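Local coordinates for UDP-L-Rhamnose Synthase (Acanthamoeba polyphaga mimivirus, PDB 7JID), which probably makes UDP-L-rhamnose as an NADP-dependent oxidoreductase, and is seen here with NADP and a UDP-linked 6-deoxyhexose bound, at residues T105-G110 / L160-P165; T213-N218 / N260-D265; K84-G89 / V141-T146; S17-I22 / Q197-M202. One frame throughout, in Å; residues are numbered along the deposited sequence. Where two conformers were deposited one is given.

Contact 1 (T105-G110 / L160-P165); sequences TYLGTG and LRIRMP. With AWU ([[(2~{R},3~{S},4~{R},5~{R})-5-[2,4-bis(oxidanylidene)pyrimidin-1-yl]-3,4-bis(oxidanyl)oxolan-2-yl]methoxy-oxidanyl-phosphoryl] [(2~{R},3~{R},4~{R},5~{R},6~{S})-6-methyl-3,4,5-tris(oxidanyl)oxan-2-yl] hydrogen phosphate), chain C.
Leu107 and Leu160 pair across two neighbouring parallel strands, 103-109 and 157-162, in the buried middle of a six-stranded parallel sheet. The backbone of Leu160 is bonded through both its N and its O: the N gives a hydrogen bond to Tyr106 O at 3.0 Å, nearly straight at 174°, while the O takes a more bent one from Gly108 N at 2.7 Å. On the face shared by Leu107, Leu160 and Ile162, Leu107 CD1 reaches Ile162 CG2 at 3.7 Å and also touches Leu160 CB. The Leu107 and Ile162 side chains cross at about a right angle, and NADP lies against Leu107. Further along, Gly110 N bonds to Ile162 O from above the carbonyl plane. Arg161 lays its CG against Thr109 O at 3.5 Å. The sugar then spans from Thr109 to the loop after strand 157-162. Thr109 OG1, anti to its own backbone N (chi1 -177°), hydrogen-bonds O4' of the sugar nucleotide at 2.8 Å, and Met164 N donates to O3' at 2.9 Å. Ligands gathered at the carboxyl ends of parallel strands fit a Rossmann-type fold, and Thr109 beside Tyr139 and Lys143 is consistent with a short-chain dehydrogenase/reductase site.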
# COMPACT_ATOMS: atom_id res chain seq x y z
N THR A 105 -19.06 -4.79 -1.23
CA THR A 105 -19.00 -3.60 -2.10
C THR A 105 -17.93 -2.68 -1.53
O THR A 105 -18.11 -2.19 -0.43
CB THR A 105 -20.35 -2.90 -2.24
OG1 THR A 105 -21.34 -3.86 -2.66
CG2 THR A 105 -20.26 -1.77 -3.24
N TYR A 106 -16.91 -2.41 -2.33
CA TYR A 106 -15.86 -1.42 -2.05
C TYR A 106 -16.11 -0.18 -2.91
O TYR A 106 -16.01 -0.25 -4.11
CB TYR A 106 -14.47 -2.02 -2.26
CG TYR A 106 -13.39 -0.99 -2.36
CD1 TYR A 106 -13.04 -0.21 -1.26
CD2 TYR A 106 -12.70 -0.82 -3.54
CE1 TYR A 106 -12.06 0.76 -1.37
CE2 TYR A 106 -11.72 0.15 -3.67
CZ TYR A 106 -11.38 0.90 -2.56
OH TYR A 106 -10.44 1.90 -2.63
N LEU A 107 -16.39 0.95 -2.28
CA LEU A 107 -16.51 2.24 -3.03
C LEU A 107 -15.12 2.83 -3.19
O LEU A 107 -14.53 3.27 -2.18
CB LEU A 107 -17.45 3.20 -2.32
CG LEU A 107 -17.92 4.37 -3.21
CD1 LEU A 107 -18.54 3.89 -4.51
CD2 LEU A 107 -18.92 5.23 -2.45
N GLY A 108 -14.55 2.66 -4.40
CA GLY A 108 -13.21 3.17 -4.73
C GLY A 108 -13.30 4.48 -5.49
O GLY A 108 -14.17 5.31 -5.26
N THR A 109 -12.35 4.65 -6.39
CA THR A 109 -12.19 5.92 -7.11
C THR A 109 -11.71 5.67 -8.53
O THR A 109 -10.87 4.78 -8.76
CB THR A 109 -11.27 6.86 -6.33
OG1 THR A 109 -11.22 8.09 -7.05
CG2 THR A 109 -9.88 6.29 -6.15
N GLY A 110 -12.18 6.55 -9.44
CA GLY A 110 -11.61 6.61 -10.79
C GLY A 110 -10.58 7.73 -10.90
O GLY A 110 -10.09 7.89 -12.03
N LEU A 160 -16.21 -0.27 -7.14
CA LEU A 160 -16.91 0.80 -7.90
C LEU A 160 -16.02 2.05 -7.94
O LEU A 160 -15.60 2.55 -6.88
CB LEU A 160 -18.27 1.14 -7.29
CG LEU A 160 -19.26 -0.02 -7.29
CD1 LEU A 160 -20.56 0.41 -6.67
CD2 LEU A 160 -19.43 -0.63 -8.68
N ARG A 161 -15.62 2.47 -9.13
CA ARG A 161 -14.83 3.71 -9.29
C ARG A 161 -15.71 4.94 -9.49
O ARG A 161 -16.21 5.22 -10.61
CB ARG A 161 -13.89 3.49 -10.47
CG ARG A 161 -12.87 2.39 -10.32
CD ARG A 161 -12.04 2.44 -11.58
NE ARG A 161 -11.05 1.42 -11.72
CZ ARG A 161 -10.59 0.97 -12.89
NH1 ARG A 161 -11.16 1.36 -14.02
NH2 ARG A 161 -9.61 0.09 -12.88
N ILE A 162 -15.99 5.69 -8.41
CA ILE A 162 -16.71 6.98 -8.53
C ILE A 162 -15.67 8.08 -8.73
O ILE A 162 -14.50 7.88 -8.36
CB ILE A 162 -17.63 7.25 -7.33
CG1 ILE A 162 -16.84 7.28 -6.02
CG2 ILE A 162 -18.78 6.25 -7.33
CD1 ILE A 162 -17.58 8.05 -4.94
N ARG A 163 -16.12 9.19 -9.23
CA ARG A 163 -15.29 10.41 -9.27
C ARG A 163 -16.11 11.62 -8.90
O ARG A 163 -17.28 11.71 -9.33
CB ARG A 163 -14.69 10.63 -10.64
CG ARG A 163 -13.81 9.49 -11.11
CD ARG A 163 -13.09 9.79 -12.41
NE ARG A 163 -12.06 10.81 -12.22
CZ ARG A 163 -11.93 11.97 -12.87
NH1 ARG A 163 -12.88 12.44 -13.64
NH2 ARG A 163 -10.89 12.73 -12.63
N MET A 164 -15.47 12.61 -8.30
CA MET A 164 -16.06 13.96 -8.14
C MET A 164 -17.54 13.86 -7.79
O MET A 164 -18.43 14.45 -8.44
CB MET A 164 -15.88 14.76 -9.42
CG MET A 164 -14.40 14.84 -9.77
SD MET A 164 -14.09 15.56 -11.37
CE MET A 164 -12.33 15.84 -11.26
N PRO A 165 -17.89 13.11 -6.72
CA PRO A 165 -19.29 12.87 -6.42
C PRO A 165 -20.10 14.13 -6.12
O PRO A 165 -19.59 15.06 -5.48
CB PRO A 165 -19.28 11.98 -5.18
CG PRO A 165 -17.90 12.08 -4.62
CD PRO A 165 -16.98 12.39 -5.81
PA AWU C . -10.90 19.24 -4.54
O1A AWU C . -9.48 19.53 -4.21
O2A AWU C . -11.98 20.02 -3.82
O3A AWU C . -11.45 17.74 -4.24
PB AWU C . -10.55 16.36 -4.14
O1B AWU C . -9.59 16.11 -5.32
O2B AWU C . -10.00 16.26 -2.70
O3B AWU C . -11.76 15.33 -4.35
C5' AWU C . -11.90 11.78 -3.62
O5' AWU C . -12.11 13.18 -3.57
C4' AWU C . -12.59 11.21 -4.85
O4' AWU C . -12.27 9.81 -5.05
C3' AWU C . -12.14 11.97 -6.05
O3' AWU C . -12.99 11.63 -7.12
C2' AWU C . -12.28 13.48 -5.89
C1' AWU C . -11.72 13.95 -4.63
N1 AWU C . -10.53 23.11 -7.98
C2 AWU C . -10.62 24.36 -8.56
O2 AWU C . -11.22 24.50 -9.65
N3 AWU C . -10.16 25.44 -7.85
C4 AWU C . -9.49 25.30 -6.68
O4 AWU C . -9.11 26.37 -6.07
C5 AWU C . -9.41 24.04 -6.09
C6 AWU C . -9.84 22.93 -6.79
C1C AWU C . -11.03 21.91 -8.70
C2C AWU C . -10.08 20.71 -8.79
C3C AWU C . -11.08 19.53 -8.89
C4C AWU C . -12.22 20.03 -8.07
C5C AWU C . -12.38 19.38 -6.71
C6' AWU C . -12.49 11.25 -2.32
O2' AWU C . -13.66 13.78 -5.79
O2C AWU C . -9.31 20.84 -9.96
O3C AWU C . -11.57 19.39 -10.21
O4C AWU C . -12.02 21.42 -7.81
O5C AWU C . -11.08 19.43 -6.08

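Contact 2 (T213-N218 / N260-D265); sequences TFNFTN and NLLNTD
Asn263 O receives the shortest polar bond of the contact, from Asn215 ND2 at 2.8 Å. The N-H points almost straight at it, at 176°, and the acceptor lies in the plane of the Asn215 amide, although the donor is tilted somewhat from the plane of the Asn263 carbonyl. The other end of that amide, Asn215 OD1, takes a hydrogen bond from Arg161 NH1 on the neighbouring strand, so both polar atoms of the group are used and its rotation is fixed. Leu262 crosses the same side chain obliquely, its CB 3.7 Å from Asn215 CG, which gives the buried amide an apolar neighbour beside its two polar partners.

Further on, Leu262 CD1 meets Thr217 CG2 at 3.7 Å, the two side chains lying at about a right angle. Thr217 also turns to Thr264. Its OG1 stands between its own backbone N and carbonyl carbon (chi1 51°), and from there approaches Thr264 CG2 at 3.5 Å. Thr264 CG2 lies against Thr217 and, at 4.1 Å, Asn215 CB, while the Thr264 hydroxyl bonds to Gln268 one helical turn along.

On the loop side, Asn263 OD1 accepts from Asp265 N at 2.9 Å, nearly along the C=O axis. Asn263 thus serves twice: its backbone O holds the strand, and its side chain closes a turn at the start of helix 265-270. The second of these bonds is the signature of an Asx turn, here at the start of a helix set beside the edge strand of a Rossmann-like sheet.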
# COMPACT_ATOMS: atom_id res chain seq x y z
N THR A 213 -14.76 -5.05 -11.14
CA THR A 213 -14.52 -3.59 -11.20
C THR A 213 -15.55 -2.97 -12.15
O THR A 213 -15.77 -3.51 -13.24
CB THR A 213 -13.08 -3.29 -11.61
OG1 THR A 213 -12.25 -3.76 -10.55
CG2 THR A 213 -12.82 -1.82 -11.81
N PHE A 214 -16.11 -1.83 -11.78
CA PHE A 214 -16.97 -1.00 -12.67
C PHE A 214 -16.55 0.45 -12.53
O PHE A 214 -16.63 1.01 -11.41
CB PHE A 214 -18.44 -1.14 -12.34
CG PHE A 214 -19.05 -2.48 -12.69
CD1 PHE A 214 -19.89 -2.60 -13.79
CD2 PHE A 214 -18.87 -3.57 -11.85
CE1 PHE A 214 -20.48 -3.83 -14.07
CE2 PHE A 214 -19.44 -4.80 -12.16
CZ PHE A 214 -20.28 -4.91 -13.25
N ASN A 215 -16.31 1.09 -13.65
CA ASN A 215 -16.33 2.57 -13.74
C ASN A 215 -17.76 3.00 -13.39
O ASN A 215 -18.71 2.44 -13.92
CB ASN A 215 -15.87 3.01 -15.13
CG ASN A 215 -14.40 2.81 -15.35
OD1 ASN A 215 -13.60 2.77 -14.41
ND2 ASN A 215 -14.02 2.61 -16.62
N PHE A 216 -17.89 3.93 -12.47
CA PHE A 216 -19.15 4.20 -11.78
C PHE A 216 -19.37 5.71 -11.76
O PHE A 216 -19.68 6.30 -10.73
CB PHE A 216 -19.17 3.55 -10.41
CG PHE A 216 -20.57 3.21 -10.01
CD1 PHE A 216 -21.23 2.16 -10.60
CD2 PHE A 216 -21.16 3.89 -8.96
CE1 PHE A 216 -22.52 1.84 -10.18
CE2 PHE A 216 -22.46 3.59 -8.57
CZ PHE A 216 -23.11 2.53 -9.16
N THR A 217 -19.27 6.28 -12.96
CA THR A 217 -19.62 7.69 -13.25
C THR A 217 -20.81 7.72 -14.23
O THR A 217 -21.01 6.75 -14.99
CB THR A 217 -18.41 8.42 -13.82
OG1 THR A 217 -17.92 7.61 -14.88
CG2 THR A 217 -17.32 8.66 -12.79
N ASN A 218 -21.55 8.82 -14.26
CA ASN A 218 -22.60 9.02 -15.29
C ASN A 218 -21.90 9.05 -16.64
O ASN A 218 -20.75 9.51 -16.75
CB ASN A 218 -23.37 10.32 -15.11
CG ASN A 218 -24.26 10.41 -13.88
OD1 ASN A 218 -23.78 10.46 -12.74
ND2 ASN A 218 -25.56 10.40 -14.13
N ASN A 260 -10.01 12.95 -16.27
CA ASN A 260 -10.12 11.81 -17.21
C ASN A 260 -11.57 11.65 -17.68
O ASN A 260 -12.48 12.23 -17.07
CB ASN A 260 -9.52 10.55 -16.59
CG ASN A 260 -10.35 10.00 -15.45
OD1 ASN A 260 -11.54 9.77 -15.64
ND2 ASN A 260 -9.69 9.74 -14.34
N LEU A 261 -11.71 10.85 -18.71
CA LEU A 261 -12.94 10.11 -19.08
C LEU A 261 -12.80 8.66 -18.66
O LEU A 261 -11.77 8.03 -19.05
CB LEU A 261 -13.14 10.17 -20.59
CG LEU A 261 -14.23 9.28 -21.19
CD1 LEU A 261 -15.61 9.72 -20.73
CD2 LEU A 261 -14.16 9.26 -22.72
N LEU A 262 -13.80 8.14 -17.97
CA LEU A 262 -13.96 6.68 -17.79
C LEU A 262 -14.91 6.14 -18.85
O LEU A 262 -15.97 6.73 -19.09
CB LEU A 262 -14.50 6.35 -16.39
CG LEU A 262 -13.68 6.86 -15.21
CD1 LEU A 262 -14.48 6.54 -13.93
CD2 LEU A 262 -12.27 6.33 -15.21
N ASN A 263 -14.49 5.04 -19.48
CA ASN A 263 -15.39 4.27 -20.35
C ASN A 263 -16.42 3.56 -19.47
O ASN A 263 -15.99 2.77 -18.60
CB ASN A 263 -14.58 3.30 -21.19
CG ASN A 263 -15.41 2.52 -22.17
OD1 ASN A 263 -16.49 2.08 -21.86
ND2 ASN A 263 -14.81 2.20 -23.32
N THR A 264 -17.70 3.87 -19.66
CA THR A 264 -18.74 3.25 -18.81
C THR A 264 -19.57 2.24 -19.60
O THR A 264 -20.65 1.98 -19.18
CB THR A 264 -19.60 4.31 -18.15
OG1 THR A 264 -20.20 5.13 -19.14
CG2 THR A 264 -18.81 5.11 -17.14
N ASP A 265 -19.06 1.68 -20.69
CA ASP A 265 -19.82 0.67 -21.45
C ASP A 265 -20.20 -0.50 -20.55
O ASP A 265 -21.31 -1.06 -20.70
CB ASP A 265 -19.04 0.25 -22.69
CG ASP A 265 -18.87 1.35 -23.74
OD1 ASP A 265 -19.51 2.42 -23.60
OD2 ASP A 265 -18.13 1.10 -24.68

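Contact 3 (K84-G89 / V141-T146); sequences KDNLYG and VVKGFT. With NAP (NADP nicotinamide-adenine-dinucleotide phosphate), chain D.
Thr146 and Leu87 lie alongside each other, pointing opposite ways, where helices 79-99 and 138-150 run side by side, their local axes 8.6 Å apart at closest approach and only 18° from parallel. The threonine hydroxyl gives the one direct hydrogen bond between the segments, OG1 to Asn86 O at 2.8 Å. Its OG1, anti to its own carbonyl carbon (chi1 -52°), also comes within 3.2 Å of Leu87 CB. Asn86 and Lys143 meet differently, crossing at about a right angle, with Lys143 CE 3.5 Å from Asn86 OD1. That oxygen accepts from Arg61 N, and Asn86 ND2 bonds to Asn82. Lys143 NZ passes on to Tyr106 OH and to a water, at 2.7 Å, that in turn donates to Asp85 O. Beside the polar contacts, Val142 CG1 packs on Leu87 CB at 3.8 Å.

Helix 79-99 takes a wider pi-type turn here, closed by Gly89 N to Lys84 O. On its cofactor side, Asp85 OD1 accepts from N6A of the NADP adenine at 2.9 Å, and OD2 makes a salt bridge with Arg61. Tyr88 meets Phe145 of the second subunit and Phe145 meets Tyr88 of that subunit, ring planes about 45° apart. Two helices from each partner packed together match the four-helix dimer interface of short-chain dehydrogenases/reductases, while Tyr139 and Lys143, four residues apart, fit the family's YxxxK motif.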
# COMPACT_ATOMS: atom_id res chain seq x y z
N LYS A 84 -3.23 3.22 5.66
CA LYS A 84 -4.12 2.53 6.62
C LYS A 84 -5.56 2.57 6.07
O LYS A 84 -6.27 1.50 6.07
CB LYS A 84 -4.09 3.24 7.98
CG LYS A 84 -5.00 2.62 9.03
CD LYS A 84 -5.30 3.50 10.23
CE LYS A 84 -4.07 4.00 10.92
NZ LYS A 84 -4.51 5.10 11.83
N ASP A 85 -6.07 3.75 5.74
CA ASP A 85 -7.51 3.93 5.47
C ASP A 85 -7.82 3.66 4.01
O ASP A 85 -8.96 3.31 3.73
CB ASP A 85 -7.97 5.30 5.96
CG ASP A 85 -7.84 5.51 7.46
OD1 ASP A 85 -7.84 4.52 8.23
OD2 ASP A 85 -7.75 6.71 7.88
N ASN A 86 -6.88 3.96 3.10
CA ASN A 86 -7.16 3.99 1.65
C ASN A 86 -6.65 2.72 0.97
O ASN A 86 -6.98 2.57 -0.22
CB ASN A 86 -6.52 5.22 0.99
CG ASN A 86 -7.17 6.49 1.45
OD1 ASN A 86 -8.38 6.52 1.67
ND2 ASN A 86 -6.41 7.59 1.45
N LEU A 87 -5.89 1.86 1.68
CA LEU A 87 -5.45 0.57 1.11
C LEU A 87 -5.63 -0.53 2.14
O LEU A 87 -6.32 -1.55 1.84
CB LEU A 87 -4.01 0.70 0.63
CG LEU A 87 -3.46 -0.48 -0.17
CD1 LEU A 87 -2.38 0.01 -1.11
CD2 LEU A 87 -2.93 -1.56 0.76
N TYR A 88 -4.90 -0.48 3.26
CA TYR A 88 -4.89 -1.61 4.20
C TYR A 88 -6.30 -1.99 4.67
O TYR A 88 -6.65 -3.22 4.61
CB TYR A 88 -3.93 -1.38 5.36
CG TYR A 88 -3.78 -2.60 6.25
CD1 TYR A 88 -3.12 -3.73 5.79
CD2 TYR A 88 -4.42 -2.67 7.46
CE1 TYR A 88 -3.02 -4.87 6.57
CE2 TYR A 88 -4.32 -3.82 8.26
CZ TYR A 88 -3.65 -4.94 7.79
OH TYR A 88 -3.62 -6.08 8.54
N GLY A 89 -7.09 -1.06 5.22
CA GLY A 89 -8.45 -1.34 5.71
C GLY A 89 -9.28 -2.02 4.63
O GLY A 89 -9.87 -3.09 4.87
N VAL A 141 -2.15 7.91 -5.88
CA VAL A 141 -1.11 6.85 -5.94
C VAL A 141 -1.56 5.64 -5.12
O VAL A 141 -1.59 4.52 -5.65
CB VAL A 141 0.23 7.38 -5.44
CG1 VAL A 141 1.19 6.20 -5.30
CG2 VAL A 141 0.78 8.41 -6.42
N VAL A 142 -1.94 5.87 -3.88
CA VAL A 142 -2.33 4.76 -2.97
C VAL A 142 -3.60 4.10 -3.51
O VAL A 142 -3.65 2.87 -3.59
CB VAL A 142 -2.48 5.27 -1.53
CG1 VAL A 142 -3.12 4.19 -0.64
CG2 VAL A 142 -1.13 5.68 -0.99
N LYS A 143 -4.61 4.89 -3.89
CA LYS A 143 -5.90 4.38 -4.42
C LYS A 143 -5.70 3.60 -5.71
O LYS A 143 -6.44 2.65 -5.91
CB LYS A 143 -6.94 5.49 -4.56
CG LYS A 143 -7.53 5.94 -3.23
CD LYS A 143 -8.55 4.92 -2.66
CE LYS A 143 -9.37 5.40 -1.51
NZ LYS A 143 -10.43 4.42 -1.16
N GLY A 144 -4.73 3.98 -6.52
CA GLY A 144 -4.40 3.23 -7.73
C GLY A 144 -4.01 1.83 -7.35
O GLY A 144 -4.51 0.82 -7.96
N PHE A 145 -3.12 1.68 -6.37
CA PHE A 145 -2.72 0.33 -5.94
C PHE A 145 -3.90 -0.39 -5.30
O PHE A 145 -4.04 -1.57 -5.51
CB PHE A 145 -1.50 0.39 -5.03
CG PHE A 145 -0.25 0.73 -5.81
CD1 PHE A 145 0.26 -0.17 -6.73
CD2 PHE A 145 0.32 1.99 -5.74
CE1 PHE A 145 1.37 0.14 -7.49
CE2 PHE A 145 1.46 2.29 -6.47
CZ PHE A 145 1.96 1.36 -7.36
N THR A 146 -4.73 0.28 -4.49
CA THR A 146 -5.92 -0.42 -3.94
C THR A 146 -6.78 -0.95 -5.09
O THR A 146 -7.27 -2.11 -5.03
CB THR A 146 -6.73 0.47 -3.02
OG1 THR A 146 -5.74 0.95 -2.10
CG2 THR A 146 -7.84 -0.29 -2.35
PA NAP D . -16.13 10.78 4.64
O1A NAP D . -17.37 11.60 4.93
O2A NAP D . -14.82 11.23 5.18
O5B NAP D . -16.53 9.34 5.18
C5B NAP D . -15.53 8.35 5.40
C4B NAP D . -15.82 7.42 6.57
O4B NAP D . -14.88 6.36 6.64
C3B NAP D . -15.74 8.22 7.87
O3B NAP D . -16.98 7.89 8.54
C2B NAP D . -14.52 7.62 8.55
O2B NAP D . -14.78 7.51 9.92
C1B NAP D . -14.42 6.21 7.97
N9A NAP D . -13.14 5.53 8.01
C8A NAP D . -12.00 5.94 7.49
N7A NAP D . -11.04 5.04 7.68
C5A NAP D . -11.59 4.03 8.37
C6A NAP D . -11.09 2.81 8.89
N6A NAP D . -9.82 2.51 8.72
N1A NAP D . -11.99 2.03 9.58
C2A NAP D . -13.27 2.40 9.70
N3A NAP D . -13.83 3.53 9.25
C4A NAP D . -12.98 4.35 8.56
O3 NAP D . -15.84 10.49 3.08
PN NAP D . -16.92 10.10 1.93
O1N NAP D . -16.69 11.23 0.94
O2N NAP D . -18.23 9.63 2.40
O5D NAP D . -16.15 8.90 1.25
C5D NAP D . -16.26 7.50 1.45
C4D NAP D . -14.97 6.84 0.88
O4D NAP D . -15.35 5.96 -0.13
C3D NAP D . -14.12 7.91 0.22
O3D NAP D . -12.77 7.42 -0.13
C2D NAP D . -15.15 8.15 -0.90
O2D NAP D . -14.74 8.87 -2.08
C1D NAP D . -15.58 6.76 -1.29
P2B NAP D . -13.85 8.21 10.99
O1X NAP D . -14.19 9.64 11.05
O2X NAP D . -14.42 7.47 12.22
O3X NAP D . -12.36 7.98 10.77
O HOH W 1 -10.54 3.34 1.35

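Contact 4 (S17-I22 / Q197-M202); sequences SMVSKI and QMIPVM
Ile199 meets Met18, Val19 and Ile22 with no flat group among them: neither ring nor amide plane carries this contact, so there are no faces or edges to distinguish, and branched and sulphur-containing chains do all the touching. Ile199 points from helix 195-207 towards helix 14-25 and divides its two arms. Its CD1 lies 4.0 Å from Met18 CB, while its CG2, anti to the backbone N, meets the end of Ile22, whose CD1 comes as close as 3.3 Å. That is tighter than the usual distance between carbons. Val19 CG2 is shared between two partners, touching Ile199 CG2 at 4.0 Å obliquely and Met202 CE at 3.4 Å, again a close fit. The Met202 side chain crosses Val19 at about a right angle. Its bend at the last torsion (chi3 69°) puts the methyl there.

The local helix axes cross at -64° with a closest approach of 10.5 Å, a separation bridged by side chains alone. Helix 195-207 is kinked at Pro200, where the N atoms of Pro200 and Val201 lack a bond to the preceding turn. Met56 of strand 54-57 lies against both Val19 and Met202, joining the helix pair to the central sheet.

With no hydrogen bond between the segments, the fit here rests on the shape of apolar side chains: no directional bond fixes these two segments, and close methyl contacts probably limit how near they come.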
# COMPACT_ATOMS: atom_id res chain seq x y z
N SER A 17 -23.54 7.30 5.22
CA SER A 17 -24.81 7.80 5.82
C SER A 17 -25.91 7.78 4.76
O SER A 17 -27.02 7.35 5.05
CB SER A 17 -24.68 9.20 6.39
OG SER A 17 -23.87 9.23 7.54
N MET A 18 -25.61 8.25 3.55
CA MET A 18 -26.62 8.37 2.47
C MET A 18 -27.09 6.99 2.05
O MET A 18 -28.31 6.79 1.88
CB MET A 18 -26.05 9.07 1.24
CG MET A 18 -26.41 10.52 1.21
SD MET A 18 -25.98 11.15 -0.40
CE MET A 18 -24.20 11.06 -0.27
N VAL A 19 -26.15 6.08 1.85
CA VAL A 19 -26.48 4.70 1.44
C VAL A 19 -27.29 4.05 2.56
O VAL A 19 -28.27 3.38 2.25
CB VAL A 19 -25.21 3.89 1.12
CG1 VAL A 19 -25.51 2.43 0.84
CG2 VAL A 19 -24.47 4.49 -0.06
N SER A 20 -26.81 4.15 3.80
CA SER A 20 -27.49 3.59 5.00
C SER A 20 -28.98 3.99 4.96
O SER A 20 -29.85 3.07 5.07
CB SER A 20 -26.81 4.07 6.26
OG SER A 20 -27.40 3.48 7.41
N LYS A 21 -29.24 5.29 4.81
CA LYS A 21 -30.61 5.87 4.80
C LYS A 21 -31.47 5.21 3.72
O LYS A 21 -32.64 4.88 4.01
CB LYS A 21 -30.59 7.38 4.56
CG LYS A 21 -30.87 8.20 5.80
CD LYS A 21 -29.89 9.34 6.01
CE LYS A 21 -29.81 9.78 7.46
NZ LYS A 21 -28.46 10.28 7.79
N ILE A 22 -30.92 5.05 2.51
CA ILE A 22 -31.65 4.43 1.37
C ILE A 22 -31.90 2.95 1.66
O ILE A 22 -32.97 2.48 1.32
CB ILE A 22 -30.91 4.66 0.05
CG1 ILE A 22 -30.94 6.15 -0.30
CG2 ILE A 22 -31.49 3.78 -1.06
CD1 ILE A 22 -29.87 6.59 -1.27
N GLN A 197 -28.50 9.70 -8.28
CA GLN A 197 -28.86 8.82 -9.40
C GLN A 197 -28.19 7.45 -9.27
O GLN A 197 -28.81 6.43 -9.69
CB GLN A 197 -28.50 9.53 -10.71
CG GLN A 197 -29.42 10.70 -10.95
CD GLN A 197 -28.92 11.63 -12.04
OE1 GLN A 197 -28.06 11.24 -12.83
NE2 GLN A 197 -29.48 12.84 -12.06
N MET A 198 -26.98 7.38 -8.73
CA MET A 198 -26.19 6.15 -8.91
C MET A 198 -26.14 5.34 -7.60
O MET A 198 -25.80 4.17 -7.68
CB MET A 198 -24.82 6.48 -9.49
CG MET A 198 -24.96 7.18 -10.83
SD MET A 198 -23.43 7.25 -11.80
CE MET A 198 -23.29 5.52 -12.25
N ILE A 199 -26.53 5.91 -6.45
CA ILE A 199 -26.56 5.11 -5.20
C ILE A 199 -27.57 3.97 -5.39
O ILE A 199 -27.22 2.82 -5.11
CB ILE A 199 -26.79 5.97 -3.95
CG1 ILE A 199 -25.48 6.62 -3.52
CG2 ILE A 199 -27.37 5.12 -2.81
CD1 ILE A 199 -25.62 7.61 -2.41
N PRO A 200 -28.79 4.22 -5.92
CA PRO A 200 -29.71 3.11 -6.15
C PRO A 200 -29.15 1.99 -7.02
O PRO A 200 -29.46 0.84 -6.80
CB PRO A 200 -30.89 3.80 -6.84
CG PRO A 200 -30.86 5.20 -6.27
CD PRO A 200 -29.38 5.52 -6.22
N VAL A 201 -28.37 2.35 -8.04
CA VAL A 201 -27.73 1.37 -8.93
C VAL A 201 -26.73 0.56 -8.09
O VAL A 201 -26.68 -0.67 -8.25
CB VAL A 201 -27.08 2.11 -10.10
CG1 VAL A 201 -26.19 1.22 -10.90
CG2 VAL A 201 -28.11 2.78 -11.01
N MET A 202 -25.94 1.24 -7.26
CA MET A 202 -24.88 0.56 -6.47
C MET A 202 -25.58 -0.46 -5.55
O MET A 202 -25.11 -1.60 -5.47
CB MET A 202 -24.07 1.55 -5.63
CG MET A 202 -23.28 0.86 -4.56
SD MET A 202 -22.19 1.95 -3.72
CE MET A 202 -23.38 2.95 -2.86

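In the fold
The four contacts are built in and around one six-stranded parallel sheet. Contact 1 lies about 3 Å from the centre of the chain, and contact 2, centred about 10 Å away, adds the neighbouring edge strand 212-215. Contacts 3 and 4, about 23 Å apart between centres, sit on opposite sides of the chain's centre, each about 13 Å from contact 1. Along the chain, contact 4 closes the long loop holding contacts 1 and 3, whose segments alternate; contact 2 follows. Met202 joins contact 4 to Leu160, and Gln197 to Asn218. Contacts 1 and 3 hold residues that touch the sugar nucleotide and NADP; contacts 2 and 4 join helices and a loop to the sheet without touching either ligand.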